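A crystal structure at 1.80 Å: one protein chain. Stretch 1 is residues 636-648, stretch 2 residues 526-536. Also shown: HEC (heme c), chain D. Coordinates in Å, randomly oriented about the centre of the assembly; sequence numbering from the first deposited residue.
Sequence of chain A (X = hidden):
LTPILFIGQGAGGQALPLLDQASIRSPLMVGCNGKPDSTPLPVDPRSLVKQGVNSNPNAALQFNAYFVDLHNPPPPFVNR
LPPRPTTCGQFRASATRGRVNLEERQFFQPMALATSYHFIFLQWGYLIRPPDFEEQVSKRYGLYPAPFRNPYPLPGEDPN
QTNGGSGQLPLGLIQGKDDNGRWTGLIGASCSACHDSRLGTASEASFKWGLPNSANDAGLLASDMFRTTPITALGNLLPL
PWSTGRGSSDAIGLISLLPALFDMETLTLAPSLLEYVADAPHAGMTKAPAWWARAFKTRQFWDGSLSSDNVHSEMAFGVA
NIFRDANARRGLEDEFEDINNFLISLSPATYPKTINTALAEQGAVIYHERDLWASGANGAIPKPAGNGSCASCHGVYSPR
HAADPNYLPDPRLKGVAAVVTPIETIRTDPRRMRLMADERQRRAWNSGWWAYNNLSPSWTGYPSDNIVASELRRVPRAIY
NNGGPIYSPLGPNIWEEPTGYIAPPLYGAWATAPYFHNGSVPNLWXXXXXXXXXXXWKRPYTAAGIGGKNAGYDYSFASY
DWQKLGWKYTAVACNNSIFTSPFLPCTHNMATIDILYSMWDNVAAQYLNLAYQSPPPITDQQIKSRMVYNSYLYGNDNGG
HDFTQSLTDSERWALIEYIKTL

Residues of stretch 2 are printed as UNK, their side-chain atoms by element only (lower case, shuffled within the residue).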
ATOM      1  N   ASN A 636     -15.278   2.983   4.731  1.00 18.39           N
ATOM      2  CA  ASN A 636     -14.871   4.289   4.217  1.00 17.57           C
ATOM      3  C   ASN A 636     -15.034   5.403   5.269  1.00 16.71           C
ATOM      4  O   ASN A 636     -14.829   6.562   4.927  1.00 15.85           O
ATOM      5  CB  ASN A 636     -15.691   4.720   2.955  1.00 17.64           C
ATOM      6  CG  ASN A 636     -15.022   4.281   1.629  1.00 16.96           C
ATOM      7  OD1 ASN A 636     -14.080   3.452   1.604  1.00 17.98           O
ATOM      8  ND2 ASN A 636     -15.453   4.876   0.537  1.00 18.56           N
ATOM      9  N   ASP A 637     -15.372   5.075   6.515  1.00 18.50           N
ATOM     10  CA  ASP A 637     -15.689   6.137   7.504  1.00 19.73           C
ATOM     11  C   ASP A 637     -14.498   7.094   7.636  1.00 18.93           C
ATOM     12  O   ASP A 637     -13.331   6.678   7.493  1.00 18.29           O
ATOM     13  CB  ASP A 637     -16.038   5.524   8.892  1.00 20.94           C
ATOM     14  CG  ASP A 637     -16.449   6.573   9.891  1.00 24.05           C
ATOM     15  OD1 ASP A 637     -17.525   7.089   9.686  1.00 27.47           O
ATOM     16  OD2 ASP A 637     -15.709   6.889  10.859  1.00 25.95           O
ATOM     17  N   ASN A 638     -14.783   8.382   7.935  1.00 18.93           N
ATOM     18  CA  ASN A 638     -13.742   9.378   7.960  1.00 18.96           C
ATOM     19  C   ASN A 638     -13.510   9.813   9.401  1.00 18.60           C
ATOM     20  O   ASN A 638     -12.878  10.828   9.619  1.00 19.06           O
ATOM     21  CB  ASN A 638     -14.106  10.593   7.076  1.00 18.91           C
ATOM     22  CG  ASN A 638     -15.310  11.350   7.608  1.00 19.76           C
ATOM     23  OD1 ASN A 638     -16.087  10.783   8.362  1.00 21.04           O
ATOM     24  ND2 ASN A 638     -15.456  12.614   7.243  1.00 19.23           N
ATOM     25  N   GLY A 639     -14.014   9.035  10.356  1.00 19.55           N
ATOM     26  CA  GLY A 639     -13.993   9.450  11.804  1.00 18.20           C
ATOM     27  C   GLY A 639     -12.706   9.007  12.423  1.00 18.73           C
ATOM     28  O   GLY A 639     -11.919   8.289  11.794  1.00 19.57           O
ATOM     29  N   GLY A 640     -12.464   9.389  13.678  1.00 19.52           N
ATOM     30  CA  GLY A 640     -11.238   8.916  14.328  1.00 20.50           C
ATOM     31  C   GLY A 640     -10.081   9.906  14.355  1.00 20.77           C
ATOM     32  O   GLY A 640     -10.172  11.034  13.840  1.00 20.25           O
ATOM     33  N   HIS A 641      -8.986   9.514  15.011  1.00 19.60           N
ATOM     34  CA  HIS A 641      -7.880  10.412  15.199  1.00 18.72           C
ATOM     35  C   HIS A 641      -8.448  11.758  15.692  1.00 19.99           C
ATOM     36  O   HIS A 641      -8.005  12.828  15.284  1.00 18.13           O
ATOM     37  CB  HIS A 641      -7.158  10.557  13.847  1.00 17.68           C
ATOM     38  CG  HIS A 641      -5.775  11.122  13.950  1.00 19.90           C
ATOM     39  ND1 HIS A 641      -5.530  12.438  14.105  1.00 19.38           N
ATOM     40  CD2 HIS A 641      -4.542  10.499  13.867  1.00 19.09           C
ATOM     41  CE1 HIS A 641      -4.194  12.631  14.089  1.00 19.60           C
ATOM     42  NE2 HIS A 641      -3.609  11.443  13.950  1.00 19.81           N
ATOM     43  N   ASP A 642      -9.414  11.674  16.578  1.00 20.42           N
ATOM     44  CA  ASP A 642     -10.195  12.823  17.042  1.00 23.37           C
ATOM     45  C   ASP A 642      -9.568  13.590  18.158  1.00 23.85           C
ATOM     46  O   ASP A 642     -10.064  14.698  18.489  1.00 23.43           O
ATOM     47  CB  ASP A 642     -11.555  12.343  17.557  1.00 26.30           C
ATOM     48  CG  ASP A 642     -12.406  11.829  16.480  1.00 30.76           C
ATOM     49  OD1 ASP A 642     -12.770  12.638  15.607  1.00 34.96           O
ATOM     50  OD2 ASP A 642     -12.745  10.619  16.488  1.00 36.42           O
ATOM     51  N   PHE A 643      -8.517  13.032  18.757  1.00 22.60           N
ATOM     52  CA  PHE A 643      -7.767  13.745  19.813  1.00 21.91           C
ATOM     53  C   PHE A 643      -7.156  15.052  19.318  1.00 23.26           C
ATOM     54  O   PHE A 643      -6.779  15.880  20.100  1.00 23.20           O
ATOM     55  CB  PHE A 643      -6.678  12.874  20.389  1.00 22.01           C
ATOM     56  CG  PHE A 643      -6.031  11.958  19.357  1.00 20.25           C
ATOM     57  CD1 PHE A 643      -5.106  12.465  18.425  1.00 20.72           C
ATOM     58  CD2 PHE A 643      -6.359  10.624  19.346  1.00 19.39           C
ATOM     59  CE1 PHE A 643      -4.533  11.606  17.446  1.00 22.01           C
ATOM     60  CE2 PHE A 643      -5.836   9.742  18.323  1.00 20.51           C
ATOM     61  CZ  PHE A 643      -4.900  10.238  17.438  1.00 18.49           C
ATOM     62  N   THR A 644      -7.046  15.244  18.011  1.00 20.35           N
ATOM     63  CA  THR A 644      -6.641  16.551  17.496  1.00 21.30           C
ATOM     64  C   THR A 644      -7.655  17.721  17.711  1.00 22.59           C
ATOM     65  O   THR A 644      -7.325  18.895  17.528  1.00 22.77           O
ATOM     66  CB  THR A 644      -6.302  16.433  16.039  1.00 20.86           C
ATOM     67  OG1 THR A 644      -7.443  15.923  15.338  1.00 22.47           O
ATOM     68  CG2 THR A 644      -5.176  15.439  15.862  1.00 20.15           C
ATOM     69  N   GLN A 645      -8.878  17.385  18.054  1.00 22.07           N
ATOM     70  CA  GLN A 645      -9.925  18.415  18.327  1.00 25.95           C
ATOM     71  C   GLN A 645      -9.565  19.377  19.454  1.00 24.63           C
ATOM     72  O   GLN A 645     -10.116  20.456  19.499  1.00 25.75           O
ATOM     73  CB  GLN A 645     -11.228  17.741  18.700  1.00 25.97           C
ATOM     74  CG  GLN A 645     -11.198  17.196  20.111  1.00 31.12           C
ATOM     75  CD  GLN A 645     -12.186  16.070  20.308  1.00 36.73           C
ATOM     76  OE1 GLN A 645     -13.126  15.897  19.522  1.00 43.62           O
ATOM     77  NE2 GLN A 645     -11.964  15.261  21.348  1.00 41.68           N
ATOM     78  N   SER A 646      -8.667  18.956  20.339  1.00 25.49           N
ATOM     79  CA  SER A 646      -8.247  19.751  21.506  1.00 27.89           C
ATOM     80  C   SER A 646      -7.285  20.873  21.066  1.00 28.02           C
ATOM     81  O   SER A 646      -7.033  21.806  21.846  1.00 26.05           O
ATOM     82  CB  SER A 646      -7.555  18.840  22.535  1.00 27.64           C
ATOM     83  OG  SER A 646      -6.220  18.437  22.117  1.00 29.06           O
ATOM     84  N   LEU A 647      -6.748  20.789  19.835  1.00 26.50           N
ATOM     85  CA  LEU A 647      -5.840  21.814  19.306  1.00 26.00           C
ATOM     86  C   LEU A 647      -6.554  23.142  19.096  1.00 26.85           C
ATOM     87  O   LEU A 647      -7.771  23.182  18.973  1.00 25.18           O
ATOM     88  CB  LEU A 647      -5.229  21.391  17.960  1.00 25.12           C
ATOM     89  CG  LEU A 647      -4.345  20.187  18.134  1.00 24.99           C
ATOM     90  CD1 LEU A 647      -4.131  19.596  16.746  1.00 21.89           C
ATOM     91  CD2 LEU A 647      -3.002  20.634  18.714  1.00 24.56           C
ATOM     92  N   THR A 648      -5.782  24.225  19.059  1.00 29.19           N
ATOM     93  CA  THR A 648      -6.330  25.507  18.638  1.00 28.87           C
ATOM     94  C   THR A 648      -6.076  25.651  17.168  1.00 30.21           C
ATOM     95  O   THR A 648      -5.162  24.999  16.630  1.00 28.94           O
ATOM     96  CB  THR A 648      -5.728  26.725  19.382  1.00 29.38           C
ATOM     97  OG1 THR A 648      -4.321  26.897  19.034  1.00 26.70           O
ATOM     98  CG2 THR A 648      -6.045  26.680  20.978  1.00 26.67           C
ATOM     99  N   UNK A 526      -8.020  18.676   8.005  1.00 20.78           N
ATOM    100  CA  UNK A 526      -9.097  17.792   8.416  1.00 20.10           C
ATOM    101  C   UNK A 526      -8.673  16.736   9.422  1.00 19.34           C
ATOM    102  O   UNK A 526      -9.397  16.420  10.358  1.00 21.06           O
ATOM    103  N   UNK A 527      -7.493  16.181   9.239  1.00 20.20           N
ATOM    104  CA  UNK A 527      -6.900  15.303  10.230  1.00 19.64           C
ATOM    105  C   UNK A 527      -6.813  16.082  11.539  1.00 20.54           C
ATOM    106  O   UNK A 527      -7.092  15.530  12.601  1.00 20.01           O
ATOM    107  c   UNK A 527      -4.807  14.045  10.829  1.00 17.54           C
ATOM    108  c   UNK A 527      -5.667  14.051   8.437  1.00 18.61           C
ATOM    109  c   UNK A 527      -5.516  14.854   9.748  1.00 21.12           C
ATOM    110  N   UNK A 528      -6.415  17.342  11.428  1.00 19.75           N
ATOM    111  CA  UNK A 528      -6.151  18.178  12.610  1.00 20.10           C
ATOM    112  C   UNK A 528      -7.410  18.758  13.224  1.00 22.38           C
ATOM    113  O   UNK A 528      -7.416  19.201  14.380  1.00 23.35           O
ATOM    114  c   UNK A 528      -3.198  17.835  13.211  1.00 20.42           C
ATOM    115  c   UNK A 528      -3.709  18.676  12.056  1.00 19.67           C
ATOM    116  c   UNK A 528      -5.123  19.267  12.261  1.00 20.18           C
ATOM    117  c   UNK A 528      -2.747  19.805  11.816  1.00 21.28           C
ATOM    118  N   UNK A 529      -8.489  18.773  12.449  1.00 22.15           N
ATOM    119  CA  UNK A 529      -9.740  19.349  12.910  1.00 23.44           C
ATOM    120  C   UNK A 529     -10.913  18.530  12.482  1.00 24.42           C
ATOM    121  O   UNK A 529     -11.442  18.756  11.361  1.00 24.54           O
ATOM    122  c   UNK A 529      -9.829  20.746  12.377  1.00 23.38           C
ATOM    123  c   UNK A 529     -10.368  22.892  13.197  1.00 27.56           C
ATOM    124  n   UNK A 529     -12.119  24.395  13.771  1.00 27.15           N
ATOM    125  c   UNK A 529     -11.287  23.888  12.641  1.00 32.29           C
ATOM    126  c   UNK A 529     -10.930  21.513  13.025  1.00 26.50           C
ATOM    127  N   UNK A 530     -11.274  17.504  13.297  1.00 25.61           N
ATOM    128  CA  UNK A 530     -12.268  16.507  12.878  1.00 25.00           C
ATOM    129  C   UNK A 530     -13.529  17.135  12.355  1.00 27.15           C
ATOM    130  O   UNK A 530     -14.093  16.641  11.403  1.00 24.19           O
ATOM    131  c   UNK A 530     -10.669  17.116  14.583  1.00 24.44           C
ATOM    132  c   UNK A 530     -12.524  15.720  14.143  1.00 24.54           C
ATOM    133  c   UNK A 530     -11.195  15.716  14.792  1.00 24.52           C
ATOM    134  N   UNK A 531     -13.926  18.269  12.940  1.00 27.51           N
ATOM    135  CA  UNK A 531     -15.191  18.911  12.585  1.00 27.98           C
ATOM    136  C   UNK A 531     -15.249  19.417  11.139  1.00 28.46           C
ATOM    137  O   UNK A 531     -16.328  19.533  10.581  1.00 26.12           O
ATOM    138  c   UNK A 531     -15.500  20.013  13.587  1.00 30.43           C
ATOM    139  o   UNK A 531     -14.562  21.062  13.390  1.00 32.79           O
ATOM    140  N   UNK A 532     -14.080  19.669  10.533  1.00 25.89           N
ATOM    141  CA  UNK A 532     -13.951  20.104   9.137  1.00 25.05           C
ATOM    142  C   UNK A 532     -13.757  19.015   8.115  1.00 26.37           C
ATOM    143  O   UNK A 532     -13.450  19.317   6.960  1.00 28.52           O
ATOM    144  o   UNK A 532     -12.389  23.399   9.668  1.00 27.90           O
ATOM    145  o   UNK A 532     -14.292  22.494  10.231  1.00 30.98           O
ATOM    146  c   UNK A 532     -13.175  22.440   9.680  1.00 27.74           C
ATOM    147  c   UNK A 532     -12.819  21.097   9.002  1.00 25.67           C
ATOM    148  N   UNK A 533     -13.952  17.756   8.486  1.00 24.92           N
ATOM    149  CA  UNK A 533     -13.782  16.702   7.464  1.00 20.35           C
ATOM    150  C   UNK A 533     -15.105  16.533   6.705  1.00 20.66           C
ATOM    151  O   UNK A 533     -16.120  16.301   7.302  1.00 23.56           O
ATOM    152  c   UNK A 533     -11.873  14.053   9.603  1.00 19.76           C
ATOM    153  n   UNK A 533     -11.395  12.221  11.707  1.00 18.70           N
ATOM    154  c   UNK A 533     -13.432  15.374   8.149  1.00 21.41           C
ATOM    155  c   UNK A 533     -12.267  15.453   9.123  1.00 20.49           C
ATOM    156  n   UNK A 533     -10.745  14.113  10.556  1.00 18.84           N
ATOM    157  c   UNK A 533     -10.557  13.252  11.546  1.00 18.32           C
ATOM    158  n   UNK A 533      -9.570  13.455  12.403  1.00 17.60           N
ATOM    159  N   UNK A 534     -15.110  16.590   5.376  1.00 20.39           N
ATOM    160  CA  UNK A 534     -16.384  16.402   4.697  1.00 20.26           C
ATOM    161  C   UNK A 534     -16.699  14.941   4.537  1.00 21.26           C
ATOM    162  O   UNK A 534     -15.801  14.148   4.210  1.00 21.66           O
ATOM    163  c   UNK A 534     -13.989  16.839   4.445  1.00 20.58           C
ATOM    164  c   UNK A 534     -16.122  17.018   3.325  1.00 21.25           C
ATOM    165  c   UNK A 534     -14.644  16.655   3.087  1.00 20.87           C
ATOM    166  N   UNK A 535     -17.951  14.571   4.683  1.00 21.87           N
ATOM    167  CA  UNK A 535     -18.302  13.137   4.559  1.00 20.93           C
ATOM    168  C   UNK A 535     -18.227  12.659   3.134  1.00 20.32           C
ATOM    169  O   UNK A 535     -17.927  11.507   2.871  1.00 21.60           O
ATOM    170  c   UNK A 535     -19.721  12.886   5.015  1.00 22.74           C
ATOM    171  c   UNK A 535     -19.698  11.704   8.604  1.00 28.55           C
ATOM    172  c   UNK A 535     -19.357  11.780   7.133  1.00 25.54           C
ATOM    173  c   UNK A 535     -19.842  13.066   6.534  1.00 26.76           C
ATOM    174  n   UNK A 535     -18.564  10.922   9.139  1.00 28.06           N
ATOM    175  N   UNK A 536     -18.627  13.514   2.223  1.00 19.59           N
ATOM    176  CA  UNK A 536     -18.464  13.197   0.788  1.00 19.87           C
ATOM    177  C   UNK A 536     -17.745  14.343   0.140  1.00 20.09           C
ATOM    178  O   UNK A 536     -17.951  15.529   0.469  1.00 19.59           O
ATOM    179  c   UNK A 536     -20.604  11.761   0.677  1.00 22.67           C
ATOM    180  c   UNK A 536     -21.272  12.291   1.924  1.00 22.63           C
ATOM    181  c   UNK A 536     -21.664  11.367  -0.316  1.00 23.60           C
ATOM    182  c   UNK A 536     -19.768  12.929   0.112  1.00 21.97           C
TER
HETATM  183 FE   HEC D 701      -1.703  10.943  13.762  1.00 18.49          FE
HETATM  184  CHA HEC D 701      -2.730   9.230  10.942  1.00 16.76           C
HETATM  185  CHB HEC D 701      -0.681  13.736  11.793  1.00 17.69           C
HETATM  186  CHC HEC D 701      -1.155  12.850  16.545  1.00 18.35           C
HETATM  187  CHD HEC D 701      -1.621   8.027  15.534  1.00 17.68           C
HETATM  188  NA  HEC D 701      -1.604  11.332  11.779  1.00 18.57           N
HETATM  189  C1A HEC D 701      -2.222  10.570  10.757  1.00 18.22           C
HETATM  190  C2A HEC D 701      -2.146  11.245   9.464  1.00 17.18           C
HETATM  191  C3A HEC D 701      -1.533  12.562   9.716  1.00 18.27           C
HETATM  192  C4A HEC D 701      -1.288  12.603  11.143  1.00 18.09           C
HETATM  193  CMA HEC D 701      -1.227  13.609   8.668  1.00 16.76           C
HETATM  194  CAA HEC D 701      -2.505  10.681   8.091  1.00 17.16           C
HETATM  195  CBA HEC D 701      -1.200   9.878   7.736  1.00 16.35           C
HETATM  196  CGA HEC D 701      -1.420   9.014   6.485  1.00 16.37           C
HETATM  197  O1A HEC D 701      -2.593   8.957   6.033  1.00 15.45           O
HETATM  198  O2A HEC D 701      -0.481   8.398   5.859  1.00 16.75           O
HETATM  199  NB  HEC D 701      -1.038  12.975  14.072  1.00 19.52           N
HETATM  200  C1B HEC D 701      -0.667  13.943  13.235  1.00 18.30           C
HETATM  201  C2B HEC D 701      -0.260  15.211  13.848  1.00 19.50           C
HETATM  202  C3B HEC D 701      -0.430  14.935  15.287  1.00 18.74           C
HETATM  203  C4B HEC D 701      -0.899  13.559  15.298  1.00 19.13           C
HETATM  204  CMB HEC D 701       0.216  16.454  13.131  1.00 19.00           C
HETATM  205  CAB HEC D 701      -0.221  15.865  16.463  1.00 19.89           C
HETATM  206  CBB HEC D 701      -1.130  16.925  16.516  1.00 18.72           C
HETATM  207  NC  HEC D 701      -1.305  10.529  15.617  1.00 19.01           N
HETATM  208  C1C HEC D 701      -1.258  11.430  16.719  1.00 19.09           C
HETATM  209  C2C HEC D 701      -1.270  10.799  18.033  1.00 19.58           C
HETATM  210  C3C HEC D 701      -1.394   9.395  17.734  1.00 18.96           C
HETATM  211  C4C HEC D 701      -1.509   9.272  16.254  1.00 19.54           C
HETATM  212  CMC HEC D 701      -1.173  11.462  19.399  1.00 18.53           C
HETATM  213  CAC HEC D 701      -1.467   8.315  18.772  1.00 22.14           C
HETATM  214  CBC HEC D 701      -2.324   8.295  19.810  1.00 21.32           C
HETATM  215  ND  HEC D 701      -2.010   9.036  13.317  1.00 17.43           N
HETATM  216  C1D HEC D 701      -2.023   7.978  14.119  1.00 17.12           C
HETATM  217  C2D HEC D 701      -2.394   6.689  13.551  1.00 17.15           C
HETATM  218  C3D HEC D 701      -2.741   7.034  12.192  1.00 16.67           C
HETATM  219  C4D HEC D 701      -2.501   8.474  12.165  1.00 17.49           C
HETATM  220  CMD HEC D 701      -2.440   5.337  14.218  1.00 16.40           C
HETATM  221  CAD HEC D 701      -3.207   6.097  11.102  1.00 16.40           C
HETATM  222  CBD HEC D 701      -4.739   6.217  11.112  1.00 16.60           C
HETATM  223  CGD HEC D 701      -5.393   5.373  10.044  1.00 15.52           C
HETATM  224  O1D HEC D 701      -6.282   4.554  10.313  1.00 18.01           O
HETATM  225  O2D HEC D 701      -4.953   5.533   8.925  1.00 14.23           O
HETATM  226  O   HOH W   1     -17.510  14.258   8.726  1.00 35.34           O
HETATM  227  O   HOH W   2     -13.331  13.584   5.116  1.00 22.16           O
HETATM  228  O   HOH W   3     -18.564   8.003   7.581  1.00 38.01           O

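Position 526 has backbone atoms alone, so it is Gly526. It lies in the last turn of a helix and touches nothing on stretch 1.

Position 527 carries three carbons, the first bearing the other two: a valine. Val527 presents CG1 to the heme ligand, 3.6 Å from CE1 of His641 and 3.8 Å from C3A of the heme, where a compact apolar branch packs well.

At 528 there are four carbons, forked at the second, which makes Leu528. Although its CB points away from stretch 1, CD2 lies 4.1 Å from CD1 of Leu647 and 3.7 Å from CMB of the heme, so one methyl serves both apolar neighbours.

Position 529 has four carbons in a row ending in nitrogen: Lys529. It is the first residue to leave helical geometry. Its CA-to-CB bond points away from stretch 1, and the long chain carries NZ to a hydrogen bond just outside the stretches.

The three carbons at 530 close a ring onto the backbone nitrogen, the mark of proline. Pro530 starts a short 3-10 segment, for which its phi of -51° is suitable, and packs CD 3.5 Å from OG1 of Thr644 and CB 3.4 Å from OD1 of Asp642.

Position 531 has one carbon and then one oxygen: Ser531, a small polar residue suited to its exposed place, without contact to stretch 1. At 532 two carbons, the second carrying two oxygens, make Asp532, also out of contact; its OD2 is hydrogen-bonded just outside the stretches.

Position 533 has three carbons, a nitrogen, then a carbon carrying two more nitrogens: Arg533. Its NH1 donates to O of Gly640 (2.7 Å) and to O of Asn638 (2.9 Å), while NH2 reaches O of Gly640 at 2.9 Å. Within its own stretch, NE donates to O of Gly526 at 2.7 Å. A planar group with several N-H donors suits this cluster of carbonyls.

Position 534 has three carbons closing a ring onto the backbone nitrogen: Pro534. Its CA-to-CB bond points away from stretch 1, and its phi of -83° suits a proline ring; a water links its O to ND2 of Asn638.

Four carbons in a row and a terminal nitrogen at 535 indicate Lys535. CA-to-CB points sideways, but the long chain brings NZ within 2.6 Å of OD1 of Asn638, a hydrogen bond; OD1 of Asp637, 4.0 Å from NZ, adds only a nearby opposite charge.

Position 536 has four carbons, forked at the second: Leu536, with no contact to stretch 1.

The contact thus centres on Arg533, which ties the loop before His641 to the helix end, while Val527 and Leu528 pack beside the heme whose iron is bound by NE2 of His641 at 2.0 Å.

Stretch 2 (526-536) GVLKPSDRPKL
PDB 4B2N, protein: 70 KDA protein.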